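Local coordinates for GGDEF family protein (Vibrio cholerae, PDB 5GZS) that probably makes cyclic di-GMP as a membrane-bound diguanylate cyclase, with a periplasmic portion built of solute-binding-like modules, one of which holds arginine, at residues A[255-260]-A[428-433]; A[311-316]-A[409-414]; A[224-229]-A[262-267]. All coordinates share one frame; numbering follows the deposited sequence.

Contact 1 of 3, residues A[255-260]-A[428-433]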
# COMPACT_ATOMS: atom_id res chain seq x y z
N GLN A 255 -18.49 18.82 -8.04
CA GLN A 255 -19.12 17.66 -8.68
C GLN A 255 -19.90 16.81 -7.69
O GLN A 255 -20.92 16.20 -8.04
CB GLN A 255 -18.08 16.81 -9.39
CG GLN A 255 -17.49 17.49 -10.62
CD GLN A 255 -16.32 16.72 -11.17
OE1 GLN A 255 -16.32 15.49 -11.12
NE2 GLN A 255 -15.30 17.43 -11.69
N ALA A 256 -19.42 16.75 -6.45
CA ALA A 256 -20.22 16.16 -5.40
C ALA A 256 -21.48 16.99 -5.22
O ALA A 256 -22.56 16.44 -4.99
CB ALA A 256 -19.47 16.08 -4.12
N CYS A 257 -21.34 18.32 -5.33
CA CYS A 257 -22.54 19.16 -5.14
C CYS A 257 -23.54 18.88 -6.28
O CYS A 257 -24.75 19.05 -6.12
CB CYS A 257 -22.20 20.65 -5.08
SG CYS A 257 -21.30 21.17 -3.60
N GLU A 258 -23.01 18.45 -7.42
CA GLU A 258 -23.83 18.17 -8.58
C GLU A 258 -24.47 16.80 -8.41
O GLU A 258 -25.66 16.62 -8.65
CB GLU A 258 -22.98 18.25 -9.86
CG GLU A 258 -23.12 19.60 -10.57
CD GLU A 258 -21.81 20.11 -11.15
OE1 GLU A 258 -21.68 21.34 -11.33
OE2 GLU A 258 -20.91 19.28 -11.40
N MSE A 259 -23.66 15.85 -7.94
CA MSE A 259 -24.13 14.54 -7.56
C MSE A 259 -25.38 14.60 -6.67
O MSE A 259 -26.26 13.75 -6.75
CB MSE A 259 -23.00 13.78 -6.83
CG MSE A 259 -23.08 12.27 -6.95
SE MSE A 259 -22.56 11.83 -8.81
CE MSE A 259 -20.76 11.20 -8.51
N LEU A 260 -25.48 15.62 -5.82
CA LEU A 260 -26.55 15.64 -4.83
C LEU A 260 -27.66 16.63 -5.17
O LEU A 260 -28.62 16.77 -4.42
CB LEU A 260 -25.99 15.98 -3.44
CG LEU A 260 -24.87 15.11 -2.88
CD1 LEU A 260 -24.01 15.98 -1.96
CD2 LEU A 260 -25.46 13.93 -2.12
N PRO A 428 -22.26 13.31 5.89
CA PRO A 428 -22.43 11.91 5.43
C PRO A 428 -22.89 11.80 4.00
O PRO A 428 -22.46 10.89 3.30
CB PRO A 428 -23.52 11.35 6.35
CG PRO A 428 -23.45 12.20 7.56
CD PRO A 428 -23.09 13.58 7.07
N LEU A 429 -23.76 12.72 3.58
CA LEU A 429 -24.21 12.76 2.20
C LEU A 429 -23.04 13.02 1.27
O LEU A 429 -22.90 12.36 0.23
CB LEU A 429 -25.29 13.83 2.02
CG LEU A 429 -26.57 13.46 2.75
CD1 LEU A 429 -27.53 14.65 2.87
CD2 LEU A 429 -27.23 12.26 2.04
N PHE A 430 -22.18 13.97 1.63
CA PHE A 430 -21.04 14.28 0.78
C PHE A 430 -20.09 13.07 0.72
O PHE A 430 -19.49 12.81 -0.32
CB PHE A 430 -20.31 15.55 1.25
CG PHE A 430 -20.81 16.83 0.59
CD1 PHE A 430 -21.93 17.50 1.07
CD2 PHE A 430 -20.19 17.34 -0.53
CE1 PHE A 430 -22.41 18.66 0.45
CE2 PHE A 430 -20.66 18.49 -1.16
CZ PHE A 430 -21.76 19.16 -0.67
N SER A 431 -19.99 12.29 1.79
CA SER A 431 -19.18 11.07 1.72
C SER A 431 -19.64 10.15 0.57
O SER A 431 -18.83 9.69 -0.25
CB SER A 431 -19.22 10.34 3.04
OG SER A 431 -18.57 11.10 4.04
N ARG A 432 -20.95 9.89 0.49
CA ARG A 432 -21.47 9.08 -0.61
C ARG A 432 -21.20 9.71 -1.96
O ARG A 432 -20.76 9.02 -2.87
CB ARG A 432 -22.97 8.85 -0.44
CG ARG A 432 -23.30 8.06 0.81
CD ARG A 432 -24.81 7.96 0.99
NE ARG A 432 -25.46 7.28 -0.13
CZ ARG A 432 -26.76 7.02 -0.16
NH1 ARG A 432 -27.52 7.38 0.88
NH2 ARG A 432 -27.31 6.41 -1.20
N ALA A 433 -21.46 11.01 -2.11
CA ALA A 433 -21.25 11.62 -3.42
C ALA A 433 -19.80 11.45 -3.88
O ALA A 433 -19.53 11.16 -5.04
CB ALA A 433 -21.62 13.10 -3.39
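A433 presses its single methyl group between three residues of 255-260, and with L260 and F430 it supplies most of the surface this contact buries. Its CB lies 3.7 Å from A256 CB and 3.8 Å from M259 CB, and L260 CG, just past the end of the helix, closes on the same methyl. With alanines meeting where the helices come nearest, the short axes approach to 9.0 Å and cross at 101°, almost perpendicular.

L260 then reaches in two directions. Its CG stands anti to its own carbonyl carbon (chi1 -56°), and from there the two methyls diverge. CD1 sits 3.8 Å above the plane of the F430 ring, over its centre, a CH-pi contact only 8° off the ring normal. CD2 lies instead against L429, 3.8 Å from its O and slightly farther from its CB.

The F430 ring is met on more than that face. C257 SG lies in the ring plane at its edge, 3.6 Å from F430 CZ, a sulfur-aromatic contact made by a sulfur already committed to the disulfide with C264. A256 CB approaches the ring obliquely, and F417 meets it from elsewhere in the fold. M259, here selenomethionine, bends so that its CE touches A433 O at 3.7 Å. Beyond it, helix 189-218 lays L211 against both M259 and L260.

The crossing joins an early helix of the second solute-binding-like module, 248-259, to helix 421-435, close to the C-terminal end of the chain. The two segments meet almost wholly through hydrocarbon and sulfur, with methyls also resting on two backbone carbonyls: small residues set the spacing and one aromatic ring is gripped at face and edge, which implies cohesion by shape and burial, without directional polar bonds.

Contact 2 of 3, residues A[311-316]-A[409-414]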
# COMPACT_ATOMS: atom_id res chain seq x y z
N PRO A 311 -2.24 12.96 0.95
CA PRO A 311 -0.97 13.64 0.72
C PRO A 311 0.18 12.89 1.31
O PRO A 311 0.02 12.20 2.32
CB PRO A 311 -1.16 14.98 1.42
CG PRO A 311 -2.63 15.14 1.59
CD PRO A 311 -3.15 13.78 1.77
N GLN A 312 1.34 13.06 0.67
CA GLN A 312 2.59 12.44 1.08
C GLN A 312 3.52 13.43 1.78
O GLN A 312 4.11 14.30 1.13
CB GLN A 312 3.26 11.85 -0.15
CG GLN A 312 2.39 10.86 -0.88
CD GLN A 312 2.03 9.69 0.01
OE1 GLN A 312 2.91 9.05 0.60
NE2 GLN A 312 0.73 9.40 0.11
N ALA A 313 3.66 13.32 3.09
CA ALA A 313 4.56 14.23 3.80
C ALA A 313 6.00 13.88 3.51
O ALA A 313 6.42 12.73 3.67
CB ALA A 313 4.32 14.19 5.30
N ILE A 314 6.76 14.87 3.08
CA ILE A 314 8.18 14.63 2.87
C ILE A 314 9.06 15.71 3.51
O ILE A 314 8.56 16.74 3.99
CB ILE A 314 8.51 14.53 1.38
CG1 ILE A 314 8.04 15.77 0.63
CG2 ILE A 314 7.85 13.31 0.79
CD1 ILE A 314 8.43 15.78 -0.83
N LEU A 315 10.36 15.48 3.53
CA LEU A 315 11.24 16.52 4.02
C LEU A 315 11.91 17.24 2.87
O LEU A 315 12.37 16.63 1.91
CB LEU A 315 12.26 15.95 4.99
CG LEU A 315 11.51 15.63 6.29
CD1 LEU A 315 12.44 15.22 7.38
CD2 LEU A 315 10.68 16.84 6.73
N VAL A 316 11.90 18.56 2.96
CA VAL A 316 12.62 19.37 2.00
C VAL A 316 13.92 19.81 2.65
O VAL A 316 13.92 20.29 3.78
CB VAL A 316 11.80 20.56 1.54
CG1 VAL A 316 12.66 21.50 0.73
CG2 VAL A 316 10.62 20.09 0.72
N TYR A 409 5.20 9.95 5.90
CA TYR A 409 3.81 9.87 6.38
C TYR A 409 2.74 10.13 5.31
O TYR A 409 2.87 11.02 4.47
CB TYR A 409 3.58 10.84 7.53
CG TYR A 409 2.38 10.51 8.39
CD1 TYR A 409 2.50 9.65 9.47
CD2 TYR A 409 1.13 11.06 8.12
CE1 TYR A 409 1.41 9.34 10.27
CE2 TYR A 409 0.01 10.75 8.91
CZ TYR A 409 0.17 9.89 9.98
OH TYR A 409 -0.91 9.56 10.79
N GLN A 410 1.67 9.34 5.35
CA GLN A 410 0.51 9.59 4.52
C GLN A 410 -0.70 10.01 5.38
O GLN A 410 -1.15 9.26 6.25
CB GLN A 410 0.17 8.35 3.70
CG GLN A 410 -1.01 8.59 2.76
CD GLN A 410 -1.25 7.43 1.81
OE1 GLN A 410 -0.44 7.17 0.90
NE2 GLN A 410 -2.36 6.73 2.01
N TYR A 411 -1.22 11.21 5.14
CA TYR A 411 -2.37 11.70 5.90
C TYR A 411 -3.61 11.93 5.02
O TYR A 411 -3.65 11.55 3.85
CB TYR A 411 -2.00 12.98 6.67
CG TYR A 411 -1.58 14.18 5.85
CD1 TYR A 411 -0.30 14.27 5.34
CD2 TYR A 411 -2.45 15.24 5.62
CE1 TYR A 411 0.10 15.38 4.59
CE2 TYR A 411 -2.06 16.34 4.88
CZ TYR A 411 -0.78 16.41 4.37
OH TYR A 411 -0.37 17.49 3.64
N ASP A 412 -4.64 12.54 5.60
CA ASP A 412 -5.94 12.61 4.94
C ASP A 412 -6.44 14.02 4.64
O ASP A 412 -6.30 14.94 5.43
CB ASP A 412 -6.98 11.90 5.80
CG ASP A 412 -6.74 10.40 5.87
OD1 ASP A 412 -6.63 9.78 4.79
OD2 ASP A 412 -6.63 9.85 6.99
N ILE A 413 -7.04 14.17 3.47
CA ILE A 413 -7.70 15.41 3.15
C ILE A 413 -9.20 15.11 3.02
O ILE A 413 -9.59 14.13 2.38
CB ILE A 413 -7.11 16.02 1.86
CG1 ILE A 413 -5.81 16.74 2.19
CG2 ILE A 413 -8.06 16.98 1.20
CD1 ILE A 413 -5.21 17.44 0.98
N ALA A 414 -10.03 15.93 3.68
CA ALA A 414 -11.49 15.82 3.64
C ALA A 414 -12.13 17.16 3.38
O ALA A 414 -11.44 18.19 3.33
CB ALA A 414 -12.03 15.25 4.93
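A313 N donates to Y409 O at 2.8 Å, and beside this backbone bond the side chains of Q312 and Q410 join amide to amide. Q312 NE2 gives a hydrogen to Q410 OE1, the two atoms 2.6 Å apart. The acceptor lies close to the amide plane of Q312, but the donor comes in well to the side of the Q410 carbonyl and somewhat out of its plane, with a C=O...N angle of 109°, and the two amide planes stand 86° apart. Q410 reaches this point with an extended chain, whereas Q312 is bent at chi2. Q312 NE2 has a second acceptor in H310 O, so the group is gripped from both strand and preceding loop.

One residue further along, Y411 N donates to P311 O across 3.2 Å, in the plane of that carbonyl. Q410 CA also approaches P311 O, as a CH...O contact of 3.4 Å. Q312 and Q410 form an antiparallel non-hydrogen-bonded pair, between the bonds of P311 O and A313 N.

Packing gathers on P311. The CG of Y411 lies between its backbone N and carbonyl carbon (chi1 62°), and the ring beyond receives the proline over one face: P311 CB stands 3.7 Å from the ring centroid, and P311 CG lies above the plane toward the rim. I413 CD1 also packs on the proline, 3.5 Å from P311 CG. F344 meets the tyrosine ring from elsewhere.

Strands 312-318 and 399-410 belong to one sheet of the module, while 414-417 belongs to the other, so 411-413 forms one of the links between lobes, as in the hinge of type II periplasmic binding proteins. Where strands part, a few directional bonds and a proline-tyrosine CH-pi contact take over from regular pairing, consistent with a defined connection between the lobes.

Contact 3 of 3, residues A[224-229]-A[262-267]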
# COMPACT_ATOMS: atom_id res chain seq x y z
N ARG A 224 -31.40 26.25 -0.61
CA ARG A 224 -30.38 27.02 0.06
C ARG A 224 -29.03 26.96 -0.68
O ARG A 224 -28.53 25.88 -0.99
CB ARG A 224 -30.22 26.54 1.50
CG ARG A 224 -28.91 26.94 2.11
CD ARG A 224 -28.98 26.90 3.60
NE ARG A 224 -27.77 27.48 4.17
CZ ARG A 224 -27.54 27.58 5.47
NH1 ARG A 224 -28.43 27.13 6.34
NH2 ARG A 224 -26.41 28.13 5.89
N VAL A 225 -28.46 28.12 -0.97
CA VAL A 225 -27.16 28.18 -1.63
C VAL A 225 -26.02 27.97 -0.63
O VAL A 225 -25.69 28.86 0.15
CB VAL A 225 -26.96 29.51 -2.36
CG1 VAL A 225 -25.58 29.56 -3.01
CG2 VAL A 225 -28.07 29.72 -3.40
N LEU A 226 -25.41 26.79 -0.65
CA LEU A 226 -24.29 26.49 0.23
C LEU A 226 -23.08 27.35 -0.07
O LEU A 226 -22.60 27.36 -1.21
CB LEU A 226 -23.92 25.02 0.11
CG LEU A 226 -25.03 24.04 0.48
CD1 LEU A 226 -24.50 22.62 0.41
CD2 LEU A 226 -25.57 24.37 1.88
N ARG A 227 -22.55 28.04 0.93
CA ARG A 227 -21.32 28.82 0.74
C ARG A 227 -20.06 28.00 1.03
O ARG A 227 -19.91 27.40 2.09
CB ARG A 227 -21.35 30.08 1.61
CG ARG A 227 -22.59 30.91 1.32
CD ARG A 227 -22.66 32.22 2.12
NE ARG A 227 -21.89 33.30 1.51
CZ ARG A 227 -20.69 33.66 1.94
NH1 ARG A 227 -20.15 33.02 2.97
NH2 ARG A 227 -20.03 34.63 1.34
N VAL A 228 -19.14 27.96 0.03
CA VAL A 228 -17.95 27.14 0.04
C VAL A 228 -16.70 28.03 0.02
O VAL A 228 -16.67 29.04 -0.68
CB VAL A 228 -17.92 26.26 -1.24
CG1 VAL A 228 -16.83 25.21 -1.18
CG2 VAL A 228 -19.25 25.60 -1.45
N LYS A 229 -15.67 27.67 0.79
CA LYS A 229 -14.37 28.34 0.64
C LYS A 229 -13.27 27.34 0.35
O LYS A 229 -13.28 26.23 0.88
CB LYS A 229 -14.00 29.18 1.87
CG LYS A 229 -14.79 30.43 1.94
CD LYS A 229 -14.04 31.54 2.65
CE LYS A 229 -14.94 32.77 2.75
NZ LYS A 229 -14.30 33.93 3.37
N LEU A 262 -27.55 19.70 -5.02
CA LEU A 262 -27.49 20.91 -4.23
C LEU A 262 -26.75 22.00 -4.99
O LEU A 262 -25.87 21.72 -5.81
CB LEU A 262 -26.77 20.67 -2.91
CG LEU A 262 -27.12 19.42 -2.12
CD1 LEU A 262 -26.02 19.24 -1.14
CD2 LEU A 262 -28.46 19.58 -1.41
N LYS A 263 -27.07 23.24 -4.70
CA LYS A 263 -26.39 24.36 -5.34
C LYS A 263 -25.29 24.88 -4.43
O LYS A 263 -25.55 25.26 -3.29
CB LYS A 263 -27.40 25.46 -5.70
CG LYS A 263 -28.59 25.54 -4.76
CD LYS A 263 -29.74 26.39 -5.34
CE LYS A 263 -30.30 25.76 -6.59
NZ LYS A 263 -31.60 26.37 -6.99
N CYS A 264 -24.07 24.91 -4.93
CA CYS A 264 -22.95 25.41 -4.15
C CYS A 264 -22.31 26.56 -4.85
O CYS A 264 -22.14 26.54 -6.07
CB CYS A 264 -21.87 24.35 -3.91
SG CYS A 264 -22.43 22.83 -3.27
N GLU A 265 -21.86 27.51 -4.08
CA GLU A 265 -21.26 28.68 -4.61
C GLU A 265 -19.92 28.86 -3.94
O GLU A 265 -19.86 28.92 -2.75
CB GLU A 265 -22.16 29.85 -4.26
CG GLU A 265 -21.69 31.21 -4.64
CD GLU A 265 -22.78 32.23 -4.54
OE1 GLU A 265 -23.64 32.30 -5.42
OE2 GLU A 265 -22.79 32.97 -3.59
N LEU A 266 -18.86 28.94 -4.71
CA LEU A 266 -17.54 29.21 -4.19
C LEU A 266 -17.40 30.68 -3.85
O LEU A 266 -17.66 31.53 -4.70
CB LEU A 266 -16.47 28.83 -5.21
CG LEU A 266 -15.10 29.23 -4.68
CD1 LEU A 266 -14.68 28.16 -3.71
CD2 LEU A 266 -14.08 29.42 -5.78
N VAL A 267 -16.95 31.00 -2.67
CA VAL A 267 -16.74 32.41 -2.31
C VAL A 267 -15.31 32.71 -1.79
O VAL A 267 -14.69 31.89 -1.14
CB VAL A 267 -17.76 32.85 -1.27
CG1 VAL A 267 -19.15 32.79 -1.86
CG2 VAL A 267 -17.69 31.97 -0.05
O HOH W 1 -23.07 33.09 -0.93
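L226 and V228 each turn both backbone groups toward 262-267, the alternation that defines a parallel pair. L226 N takes K263 O at 3.1 Å and L226 O receives E265 N; V228 N then takes E265 O, and V228 O receives V267 N at 2.8 Å, nearly straight at 169°. C264 CA adds a CH...O contact to L226 O. The intervening residues face the other neighbour: R227 bonds through its backbone to I288, its N also to D287 OD2, and K229 pairs with I288 and A290.

On the face of R227 and E265, a water bridges R227 NE, weakly, and E265 OE2, at 2.7 Å from each, although R227 NE and E265 OE2 are 5.2 Å apart. V267 CG2 lies 3.6 Å above the plane of the R227 guanidinium, toward its rim. K229 NZ is held by Q271 OE1. R224, before the strand, forms a salt bridge through NH2 with D287 OD1.

The other face is apolar: V228 CG2 rests 3.8 Å from C264 CB, and L226 CD1 meets L262 CD1, while helix 248-259 packs V253 on V228. Strand, helix and adjacent parallel strand make a beta-alpha-beta crossover. Its chemistry implies a clear division: backbone bonds fix the register, while polar side-chain ends take a water or residues outside the pair, some only weakly.

How the contacts relate
Contacts 1 and 3 are two layers of one lobe, with centres 13 Å apart, and they share the unit of strand 226-230, helix 248-259 and strand 264-266. The C257-C264 disulfide ties them directly, backed by packing of F430 CE1 on L262 CD1. Contact 2 touches neither: its nearest atoms lie about 8 Å from contact 1 and about 9 Å from contact 3, at the passage to the other lobe. Chemistry follows place. Contact 1, alone fully buried, relies on apolar fit between helices. Contacts 2 and 3 are both partly buried: the sheet-edge contact 3 uses regular backbone bonding with solvent at its charged side, and the interlobe contact 2 mixes polar bonds with packing.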